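Long-range contacts in internalin C2 (Listeria monocytogenes serotype 4b str. F2365, PDB 4FHO), which probably serves in adhesion to or invasion of host cells, as a leucine-rich-repeat protein of the internalin family: residues A[105-114]-A[125-136]; A[137-148]-A[158-169]. All coordinates share one frame; numbering follows the deposited sequence.

Contact 1. Residues A[105-114]-A[125-136]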
loop_
_atom_site.group_PDB
_atom_site.type_symbol
_atom_site.label_atom_id
_atom_site.label_comp_id
_atom_site.label_asym_id
_atom_site.label_seq_id
_atom_site.Cartn_x
_atom_site.Cartn_y
_atom_site.Cartn_z
ATOM N N ASN A 105 12.388 2.582 0.667
ATOM C CA ASN A 105 12.057 1.342 1.352
ATOM C C ASN A 105 10.770 1.544 2.147
ATOM O O ASN A 105 10.379 2.677 2.399
ATOM C CB ASN A 105 13.224 0.934 2.269
ATOM C CG ASN A 105 13.359 1.836 3.477
ATOM O OD1 ASN A 105 12.719 1.612 4.505
ATOM N ND2 ASN A 105 14.179 2.876 3.354
ATOM N N VAL A 106 10.167 0.442 2.591
ATOM C CA VAL A 106 8.958 0.486 3.439
ATOM C C VAL A 106 9.160 -0.277 4.771
ATOM O O VAL A 106 8.227 -0.884 5.288
ATOM C CB VAL A 106 7.722 0.006 2.645
ATOM C CG1 VAL A 106 7.440 0.990 1.515
ATOM C CG2 VAL A 106 7.918 -1.411 2.128
ATOM N N SER A 107 10.365 -0.197 5.340
ATOM C CA SER A 107 10.678 -0.853 6.639
ATOM C C SER A 107 9.728 -0.413 7.748
ATOM O O SER A 107 9.277 -1.234 8.546
ATOM C CB SER A 107 12.127 -0.587 7.063
ATOM O OG SER A 107 13.029 -1.122 6.111
ATOM N N ALA A 108 9.380 0.872 7.749
ATOM C CA ALA A 108 8.533 1.460 8.784
ATOM C C ALA A 108 7.091 0.932 8.853
ATOM O O ALA A 108 6.430 1.193 9.852
ATOM C CB ALA A 108 8.519 2.991 8.665
ATOM N N ILE A 109 6.598 0.231 7.830
ATOM C CA ILE A 109 5.223 -0.298 7.868
ATOM C C ILE A 109 5.090 -1.757 8.310
ATOM O O ILE A 109 3.955 -2.249 8.419
ATOM C CB ILE A 109 4.458 -0.049 6.543
ATOM C CG1 ILE A 109 4.960 -0.909 5.381
ATOM C CG2 ILE A 109 4.534 1.424 6.163
ATOM C CD1 ILE A 109 3.941 -1.028 4.277
ATOM N N ALA A 110 6.219 -2.435 8.575
ATOM C CA ALA A 110 6.218 -3.876 8.903
ATOM C C ALA A 110 5.348 -4.275 10.110
ATOM O O ALA A 110 4.837 -5.394 10.153
ATOM C CB ALA A 110 7.648 -4.419 9.055
ATOM N N GLY A 111 5.176 -3.353 11.062
ATOM C CA GLY A 111 4.317 -3.552 12.234
ATOM C C GLY A 111 2.841 -3.223 12.032
ATOM O O GLY A 111 2.026 -3.525 12.904
ATOM N N LEU A 112 2.473 -2.642 10.893
ATOM C CA LEU A 112 1.079 -2.216 10.655
ATOM C C LEU A 112 0.201 -3.406 10.219
ATOM O O LEU A 112 -0.291 -3.432 9.088
ATOM C CB LEU A 112 1.037 -1.074 9.614
ATOM C CG LEU A 112 1.891 0.172 9.884
ATOM C CD1 LEU A 112 1.625 1.218 8.825
ATOM C CD2 LEU A 112 1.653 0.753 11.259
ATOM N N GLN A 113 -0.010 -4.361 11.131
ATOM C CA GLN A 113 -0.714 -5.639 10.837
ATOM C C GLN A 113 -2.181 -5.453 10.419
ATOM O O GLN A 113 -2.716 -6.274 9.656
ATOM C CB GLN A 113 -0.632 -6.615 12.032
ATOM C CG GLN A 113 -1.115 -8.037 11.722
ATOM C CD GLN A 113 -0.814 -9.067 12.804
ATOM O OE1 GLN A 113 -0.486 -8.730 13.947
ATOM N NE2 GLN A 113 -0.933 -10.342 12.445
ATOM N N SER A 114 -2.807 -4.361 10.870
ATOM C CA SER A 114 -4.195 -4.023 10.484
ATOM C C SER A 114 -4.438 -3.682 8.999
ATOM O O SER A 114 -5.609 -3.667 8.579
ATOM C CB SER A 114 -4.735 -2.884 11.364
ATOM O OG SER A 114 -3.948 -1.706 11.267
ATOM N N ILE A 125 10.896 1.583 -4.570
ATOM C CA ILE A 125 11.288 0.433 -3.740
ATOM C C ILE A 125 11.885 -0.677 -4.604
ATOM O O ILE A 125 11.545 -0.836 -5.791
ATOM C CB ILE A 125 10.144 -0.056 -2.793
ATOM C CG1 ILE A 125 8.911 -0.591 -3.535
ATOM C CG2 ILE A 125 9.749 1.080 -1.841
ATOM C CD1 ILE A 125 7.796 -1.069 -2.615
ATOM N N THR A 126 12.807 -1.425 -4.016
ATOM C CA THR A 126 13.396 -2.617 -4.640
ATOM C C THR A 126 13.044 -3.917 -3.913
ATOM O O THR A 126 13.283 -4.975 -4.451
ATOM C CB THR A 126 14.933 -2.476 -4.726
ATOM O OG1 THR A 126 15.489 -2.426 -3.410
ATOM C CG2 THR A 126 15.315 -1.179 -5.464
ATOM N N ASP A 127 12.454 -3.830 -2.725
ATOM C CA ASP A 127 12.407 -4.920 -1.756
ATOM C C ASP A 127 11.064 -4.839 -1.012
ATOM O O ASP A 127 10.732 -3.786 -0.490
ATOM C CB ASP A 127 13.587 -4.702 -0.777
ATOM C CG ASP A 127 13.796 -5.840 0.201
ATOM O OD1 ASP A 127 13.222 -6.934 0.033
ATOM O OD2 ASP A 127 14.597 -5.639 1.139
ATOM N N VAL A 128 10.323 -5.937 -0.940
ATOM C CA VAL A 128 9.018 -5.997 -0.203
ATOM C C VAL A 128 9.070 -6.896 1.060
ATOM O O VAL A 128 8.034 -7.226 1.654
ATOM C CB VAL A 128 7.840 -6.377 -1.139
ATOM C CG1 VAL A 128 7.585 -5.250 -2.134
ATOM C CG2 VAL A 128 8.075 -7.705 -1.836
ATOM N N THR A 129 10.278 -7.196 1.525
ATOM C CA THR A 129 10.481 -7.977 2.746
ATOM C C THR A 129 9.681 -7.486 3.978
ATOM O O THR A 129 9.074 -8.316 4.665
ATOM C CB THR A 129 11.979 -8.150 3.087
ATOM O OG1 THR A 129 12.700 -8.600 1.939
ATOM C CG2 THR A 129 12.147 -9.241 4.108
ATOM N N PRO A 130 9.596 -6.155 4.212
ATOM C CA PRO A 130 8.766 -5.656 5.322
ATOM C C PRO A 130 7.264 -5.963 5.259
ATOM O O PRO A 130 6.598 -5.879 6.282
ATOM C CB PRO A 130 9.003 -4.139 5.265
ATOM C CG PRO A 130 10.380 -4.015 4.699
ATOM C CD PRO A 130 10.332 -5.037 3.593
ATOM N N LEU A 131 6.741 -6.337 4.098
ATOM C CA LEU A 131 5.315 -6.658 3.970
ATOM C C LEU A 131 4.937 -8.063 4.489
ATOM O O LEU A 131 3.749 -8.319 4.703
ATOM C CB LEU A 131 4.842 -6.467 2.508
ATOM C CG LEU A 131 5.213 -5.154 1.789
ATOM C CD1 LEU A 131 4.431 -5.017 0.477
ATOM C CD2 LEU A 131 5.003 -3.918 2.657
ATOM N N ALA A 132 5.911 -8.956 4.716
ATOM C CA ALA A 132 5.602 -10.365 5.089
ATOM C C ALA A 132 4.706 -10.571 6.316
ATOM O O ALA A 132 3.988 -11.568 6.378
ATOM C CB ALA A 132 6.879 -11.182 5.241
ATOM N N GLY A 133 4.736 -9.620 7.255
ATOM C CA GLY A 133 3.876 -9.637 8.458
ATOM C C GLY A 133 2.474 -9.047 8.324
ATOM O O GLY A 133 1.676 -9.099 9.277
ATOM N N LEU A 134 2.171 -8.491 7.153
ATOM C CA LEU A 134 0.885 -7.819 6.884
ATOM C C LEU A 134 -0.136 -8.859 6.424
ATOM O O LEU A 134 -0.599 -8.852 5.275
ATOM C CB LEU A 134 1.078 -6.697 5.870
ATOM C CG LEU A 134 2.164 -5.672 6.195
ATOM C CD1 LEU A 134 2.076 -4.504 5.218
ATOM C CD2 LEU A 134 2.097 -5.172 7.625
ATOM N N SER A 135 -0.489 -9.727 7.365
ATOM C CA SER A 135 -1.289 -10.939 7.104
ATOM C C SER A 135 -2.751 -10.654 6.732
ATOM O O SER A 135 -3.407 -11.522 6.160
ATOM C CB SER A 135 -1.251 -11.894 8.309
ATOM O OG SER A 135 -1.745 -11.253 9.476
ATOM N N ASN A 136 -3.249 -9.458 7.062
ATOM C CA ASN A 136 -4.601 -9.020 6.654
ATOM C C ASN A 136 -4.697 -8.341 5.280
ATOM O O ASN A 136 -5.785 -7.937 4.895
ATOM C CB ASN A 136 -5.220 -8.135 7.750
ATOM C CG ASN A 136 -5.487 -8.908 9.030
ATOM O OD1 ASN A 136 -6.125 -9.953 9.015
ATOM N ND2 ASN A 136 -4.993 -8.389 10.142
HETATM O O HOH W 1 11.296 -1.966 1.639
#

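Contact 2. Residues A[137-148]-A[158-169]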
loop_
_atom_site.group_PDB
_atom_site.type_symbol
_atom_site.label_atom_id
_atom_site.label_comp_id
_atom_site.label_asym_id
_atom_site.label_seq_id
_atom_site.Cartn_x
_atom_site.Cartn_y
_atom_site.Cartn_z
ATOM N N LEU A 137 -3.592 -8.266 4.534
ATOM C CA LEU A 137 -3.557 -7.534 3.256
ATOM C C LEU A 137 -4.439 -8.265 2.217
ATOM O O LEU A 137 -4.339 -9.493 2.039
ATOM C CB LEU A 137 -2.107 -7.367 2.779
ATOM C CG LEU A 137 -1.521 -6.284 1.877
ATOM C CD1 LEU A 137 -2.021 -4.876 2.190
ATOM C CD2 LEU A 137 -0.004 -6.374 2.031
ATOM N N GLN A 138 -5.361 -7.506 1.626
ATOM C CA GLN A 138 -6.311 -7.974 0.607
ATOM C C GLN A 138 -6.004 -7.401 -0.781
ATOM O O GLN A 138 -6.164 -8.107 -1.772
ATOM C CB GLN A 138 -7.748 -7.596 1.005
ATOM C CG GLN A 138 -8.267 -8.334 2.225
ATOM C CD GLN A 138 -9.701 -7.984 2.605
ATOM O OE1 GLN A 138 -10.271 -7.013 2.133
ATOM N NE2 GLN A 138 -10.284 -8.793 3.469
ATOM N N VAL A 139 -5.600 -6.128 -0.831
ATOM C CA VAL A 139 -5.312 -5.378 -2.053
ATOM C C VAL A 139 -3.893 -4.793 -1.927
ATOM O O VAL A 139 -3.595 -4.026 -0.991
ATOM C CB VAL A 139 -6.383 -4.282 -2.269
ATOM C CG1 VAL A 139 -6.132 -3.475 -3.550
ATOM C CG2 VAL A 139 -7.778 -4.915 -2.329
ATOM N N LEU A 140 -3.021 -5.168 -2.861
ATOM C CA LEU A 140 -1.648 -4.702 -2.868
ATOM C C LEU A 140 -1.257 -4.204 -4.247
ATOM O O LEU A 140 -1.344 -4.960 -5.207
ATOM C CB LEU A 140 -0.715 -5.821 -2.398
ATOM C CG LEU A 140 0.773 -5.467 -2.276
ATOM C CD1 LEU A 140 1.031 -4.230 -1.396
ATOM C CD2 LEU A 140 1.566 -6.667 -1.761
ATOM N N TYR A 141 -0.847 -2.934 -4.336
ATOM C CA TYR A 141 -0.263 -2.377 -5.563
ATOM C C TYR A 141 1.237 -2.175 -5.379
ATOM O O TYR A 141 1.660 -1.369 -4.554
ATOM C CB TYR A 141 -0.902 -1.040 -5.946
ATOM C CG TYR A 141 -2.409 -0.989 -6.019
ATOM C CD1 TYR A 141 -3.181 -0.754 -4.874
ATOM C CD2 TYR A 141 -3.082 -1.108 -7.249
ATOM C CE1 TYR A 141 -4.586 -0.674 -4.945
ATOM C CE2 TYR A 141 -4.482 -1.043 -7.325
ATOM C CZ TYR A 141 -5.224 -0.819 -6.174
ATOM O OH TYR A 141 -6.592 -0.739 -6.233
ATOM N N LEU A 142 2.030 -2.855 -6.202
ATOM C CA LEU A 142 3.490 -2.733 -6.206
ATOM C C LEU A 142 4.065 -2.265 -7.554
ATOM O O LEU A 142 5.259 -2.387 -7.784
ATOM C CB LEU A 142 4.081 -4.088 -5.812
ATOM C CG LEU A 142 3.836 -4.532 -4.364
ATOM C CD1 LEU A 142 4.421 -5.926 -4.107
ATOM C CD2 LEU A 142 4.386 -3.557 -3.329
ATOM N N ASP A 143 3.224 -1.667 -8.402
ATOM C CA ASP A 143 3.581 -1.329 -9.790
ATOM C C ASP A 143 4.604 -0.223 -9.881
ATOM O O ASP A 143 4.640 0.628 -9.017
ATOM C CB ASP A 143 2.353 -0.846 -10.575
ATOM C CG ASP A 143 1.228 -1.835 -10.522
ATOM O OD1 ASP A 143 1.218 -2.773 -11.332
ATOM O OD2 ASP A 143 0.403 -1.708 -9.603
ATOM N N LEU A 144 5.421 -0.253 -10.934
ATOM C CA LEU A 144 6.330 0.858 -11.285
ATOM C C LEU A 144 7.434 1.071 -10.212
ATOM O O LEU A 144 7.731 2.185 -9.806
ATOM C CB LEU A 144 5.542 2.141 -11.591
ATOM C CG LEU A 144 4.516 2.044 -12.747
ATOM C CD1 LEU A 144 3.385 3.072 -12.628
ATOM C CD2 LEU A 144 5.289 2.234 -14.027
ATOM N N ASN A 145 7.999 -0.032 -9.757
ATOM C CA ASN A 145 9.130 -0.067 -8.844
ATOM C C ASN A 145 10.259 -0.869 -9.514
ATOM O O ASN A 145 10.283 -0.996 -10.744
ATOM C CB ASN A 145 8.623 -0.619 -7.502
ATOM C CG ASN A 145 7.747 0.384 -6.769
ATOM O OD1 ASN A 145 8.185 1.470 -6.479
ATOM N ND2 ASN A 145 6.503 0.026 -6.499
ATOM N N GLN A 146 11.220 -1.367 -8.744
ATOM C CA GLN A 146 12.283 -2.229 -9.281
ATOM C C GLN A 146 12.396 -3.485 -8.423
ATOM O O GLN A 146 13.479 -3.870 -8.010
ATOM C CB GLN A 146 13.606 -1.451 -9.368
ATOM C CG GLN A 146 13.504 -0.230 -10.278
ATOM C CD GLN A 146 14.777 0.584 -10.387
ATOM O OE1 GLN A 146 15.882 0.089 -10.161
ATOM N NE2 GLN A 146 14.622 1.854 -10.746
ATOM N N ILE A 147 11.245 -4.117 -8.184
ATOM C CA ILE A 147 11.127 -5.294 -7.342
ATOM C C ILE A 147 11.450 -6.525 -8.190
ATOM O O ILE A 147 10.974 -6.664 -9.321
ATOM C CB ILE A 147 9.704 -5.430 -6.744
ATOM C CG1 ILE A 147 9.403 -4.244 -5.797
ATOM C CG2 ILE A 147 9.544 -6.774 -6.002
ATOM C CD1 ILE A 147 7.926 -3.997 -5.577
ATOM N N THR A 148 12.259 -7.411 -7.625
ATOM C CA THR A 148 12.638 -8.681 -8.232
ATOM C C THR A 148 11.978 -9.852 -7.505
ATOM O O THR A 148 11.320 -10.660 -8.131
ATOM C CB THR A 148 14.178 -8.838 -8.255
ATOM O OG1 THR A 148 14.711 -8.664 -6.934
ATOM C CG2 THR A 148 14.802 -7.782 -9.140
ATOM N N ASN A 158 -4.646 -13.768 2.469
ATOM C CA ASN A 158 -5.883 -12.983 2.222
ATOM C C ASN A 158 -5.895 -12.121 0.944
ATOM O O ASN A 158 -6.894 -11.443 0.681
ATOM C CB ASN A 158 -6.235 -12.149 3.467
ATOM C CG ASN A 158 -6.598 -13.023 4.665
ATOM O OD1 ASN A 158 -7.475 -13.878 4.573
ATOM N ND2 ASN A 158 -5.932 -12.805 5.791
ATOM N N LEU A 159 -4.823 -12.161 0.147
ATOM C CA LEU A 159 -4.713 -11.301 -1.046
ATOM C C LEU A 159 -5.752 -11.699 -2.112
ATOM O O LEU A 159 -5.813 -12.861 -2.510
ATOM C CB LEU A 159 -3.292 -11.314 -1.646
ATOM C CG LEU A 159 -2.219 -10.420 -0.994
ATOM C CD1 LEU A 159 -0.838 -10.699 -1.559
ATOM C CD2 LEU A 159 -2.544 -8.945 -1.135
ATOM N N GLN A 160 -6.584 -10.735 -2.502
ATOM C CA GLN A 160 -7.548 -10.848 -3.615
ATOM C C GLN A 160 -7.062 -10.146 -4.889
ATOM O O GLN A 160 -7.381 -10.585 -5.995
ATOM C CB GLN A 160 -8.891 -10.221 -3.209
ATOM C CG GLN A 160 -9.562 -10.902 -2.015
ATOM C CD GLN A 160 -10.874 -10.246 -1.614
ATOM O OE1 GLN A 160 -11.637 -9.780 -2.462
ATOM N NE2 GLN A 160 -11.141 -10.205 -0.314
ATOM N N TYR A 161 -6.332 -9.043 -4.730
ATOM C CA TYR A 161 -5.866 -8.194 -5.847
ATOM C C TYR A 161 -4.389 -7.921 -5.657
ATOM O O TYR A 161 -4.002 -7.328 -4.643
ATOM C CB TYR A 161 -6.662 -6.892 -5.858
ATOM C CG TYR A 161 -6.416 -5.979 -7.042
ATOM C CD1 TYR A 161 -5.277 -5.173 -7.096
ATOM C CD2 TYR A 161 -7.336 -5.883 -8.091
ATOM C CE1 TYR A 161 -5.042 -4.325 -8.171
ATOM C CE2 TYR A 161 -7.110 -5.018 -9.170
ATOM C CZ TYR A 161 -5.954 -4.249 -9.200
ATOM O OH TYR A 161 -5.682 -3.388 -10.236
ATOM N N LEU A 162 -3.574 -8.346 -6.624
ATOM C CA LEU A 162 -2.125 -8.097 -6.615
ATOM C C LEU A 162 -1.723 -7.468 -7.939
ATOM O O LEU A 162 -1.928 -8.065 -8.988
ATOM C CB LEU A 162 -1.330 -9.385 -6.384
ATOM C CG LEU A 162 0.212 -9.315 -6.382
ATOM C CD1 LEU A 162 0.749 -8.296 -5.369
ATOM C CD2 LEU A 162 0.847 -10.678 -6.135
ATOM N N SER A 163 -1.107 -6.289 -7.873
ATOM C CA SER A 163 -0.621 -5.592 -9.037
ATOM C C SER A 163 0.887 -5.406 -8.894
ATOM O O SER A 163 1.339 -4.722 -7.983
ATOM C CB SER A 163 -1.359 -4.262 -9.141
ATOM O OG SER A 163 -1.172 -3.694 -10.393
ATOM N N ILE A 164 1.645 -6.010 -9.811
ATOM C CA ILE A 164 3.116 -6.007 -9.812
ATOM C C ILE A 164 3.717 -5.618 -11.172
ATOM O O ILE A 164 4.885 -5.901 -11.437
ATOM C CB ILE A 164 3.680 -7.376 -9.349
ATOM C CG1 ILE A 164 3.147 -8.525 -10.214
ATOM C CG2 ILE A 164 3.367 -7.609 -7.872
ATOM C CD1 ILE A 164 3.928 -9.814 -10.052
ATOM N N GLY A 165 2.948 -4.909 -12.001
ATOM C CA GLY A 165 3.401 -4.488 -13.327
ATOM C C GLY A 165 4.567 -3.521 -13.304
ATOM O O GLY A 165 4.761 -2.834 -12.321
ATOM N N ASN A 166 5.384 -3.526 -14.356
ATOM C CA ASN A 166 6.585 -2.675 -14.454
ATOM C C ASN A 166 7.540 -2.872 -13.268
ATOM O O ASN A 166 7.802 -1.946 -12.504
ATOM C CB ASN A 166 6.196 -1.198 -14.638
ATOM C CG ASN A 166 5.377 -0.966 -15.889
ATOM O OD1 ASN A 166 5.924 -0.832 -16.974
ATOM N ND2 ASN A 166 4.068 -0.923 -15.741
ATOM N N ASN A 167 7.951 -4.118 -13.066
ATOM C CA ASN A 167 8.984 -4.474 -12.100
ATOM C C ASN A 167 10.006 -5.369 -12.830
ATOM O O ASN A 167 10.063 -5.327 -14.059
ATOM C CB ASN A 167 8.309 -5.097 -10.860
ATOM C CG ASN A 167 7.782 -4.060 -9.899
ATOM O OD1 ASN A 167 8.558 -3.382 -9.262
ATOM N ND2 ASN A 167 6.459 -3.921 -9.797
ATOM N N GLN A 168 10.791 -6.168 -12.102
ATOM C CA GLN A 168 11.768 -7.085 -12.682
ATOM C C GLN A 168 11.532 -8.510 -12.148
ATOM O O GLN A 168 12.476 -9.260 -11.955
ATOM C CB GLN A 168 13.180 -6.594 -12.345
ATOM C CG GLN A 168 13.523 -5.185 -12.824
ATOM C CD GLN A 168 14.705 -5.143 -13.776
ATOM O OE1 GLN A 168 14.575 -5.471 -14.959
ATOM N NE2 GLN A 168 15.871 -4.742 -13.260
ATOM N N VAL A 169 10.264 -8.871 -11.928
ATOM C CA VAL A 169 9.885 -10.144 -11.330
ATOM C C VAL A 169 10.128 -11.252 -12.355
ATOM O O VAL A 169 9.719 -11.111 -13.501
ATOM C CB VAL A 169 8.395 -10.147 -10.902
ATOM C CG1 VAL A 169 7.934 -11.530 -10.469
ATOM C CG2 VAL A 169 8.160 -9.158 -9.778
HETATM O O HOH W 2 -2.818 -11.401 3.356
#

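Contact 1. Residues A[105-114]-A[125-136]
On the convex side of the leucine-rich-repeat solenoid, where each turn of the chain carries a short 3-10 segment, Pro-130 of one turn lies against Val-106 and Ser-107 of the turn before. The Pro-130 ring meets backbone more than side chain: its CB is 3.3 Å from Val-106 O, and its CG sits over Ser-107 CA. Beside it, Ala-110 comes down on the proline carbonyl, with Ala-110 CA 3.3 Å from Pro-130 O in a CA-H...O contact. Deeper in, the aliphatic side chains of the two 3-10 segments, 107-109 and 129-131, and of their flanks pack together. Ile-109 has CG1 between its backbone N and carbonyl carbon (chi1 71°), and with the chain extended beyond CG1 this carries CD1 to 3.5 Å from Leu-131 CD2, a tight carbon pair. Val-106 CG2 touches the same leucine methyl, whereas Val-106 CG1 meets Ile-125 CG2 with the two side chains nearly perpendicular. Leu-134 divides its methyls: CD1 reaches Ile-109 CD1, and CD2 lies 3.3 Å from Leu-112 O. Leu-118 of strand 117-119 touches Ile-109, Leu-131 and Leu-134 in the core. Polar groups join the ends. Extended Gln-113 sends NE2 to Ser-135 OG at 3.2 Å, almost straight (176°) and in the plane of its amide. Gln-113 O accepts from Asn-136 ND2 at 3.1 Å, the donor standing well above the carbonyl plane. At the other end a water bridges Val-106 N and Asp-127 O, being held by both backbones where they do not meet directly. With no direct backbone-to-backbone N-H...O bond between them, the two segments are joined by apolar packing within and by side-chain and water bonds toward the ends.

Contact 2. Residues A[137-148]-A[158-169]
Tyr-161 leans over toward Tyr-141, its CE1 only 3.4 Å from Tyr-141 CE2, with the ring planes at 52°. The two tyrosines set out differently: Tyr-161 has CG anti to its backbone N (chi1 -173°), while Tyr-141 has CG beside its own, and the rings converge from neighbouring strands. Val-139 CG1 lies alongside, 4.0 Å from Tyr-161 CD1. On the other face of the sheet the leucines nest side by side, Leu-140 CD2 against Leu-162 CD1, and Leu-159 CD2 presses into the hollow beside Leu-140 CB. Between these layers strands 139-141 and 161-163 pair in parallel, the axes of these short segments approaching to 4.9 Å at 4° to each other, as adjacent rungs of the concave sheet of the leucine-rich-repeat solenoid. At the end of strand 161-163, Ser-163 OG projects into the fork of the carboxylate of Asp-143, which lies just beyond strand 139-141, and is 2.7 Å from both Asp-143 OD1 and OD2. The asparagine of the repeat then turns inward: Asn-167 ND2 reaches across to Leu-142 O, just after strand 139-141, at 2.8 Å and also bonds Ile-164 O, while Asn-167 OD1 accepts from Ile-147 N at 3.0 Å. Leu-142 O is held from opposite faces of its plane, by Asn-167 ND2 and by Asn-145 ND2, which also reaches Leu-120 O. Leu-144 CD2 rests on Asn-166 CB at the outer margin, 3.6 Å away.

Contact 1 and contact 2 follow each other along the chain, their centres about 13 Å apart, and lie on different sides of the solenoid: contact 1 packs its convex 3-10 segments, while contact 2 is centred on the concave strands. Two probable hydrogen bonds link them directly. Ser-135 O probably accepts from Asn-158 ND2 at 2.9 Å, and Ile-125 O from Gln-146 N at 3.0 Å. In a further contact, Val-128 CG1 packs on Ile-147 CD1, carrying the hydrophobic core from one contact to the other. Tyr-161 projects from the concave sheet, and a sulfate ion, probably from the crystallisation liquor, lies about 5 Å from its side chain.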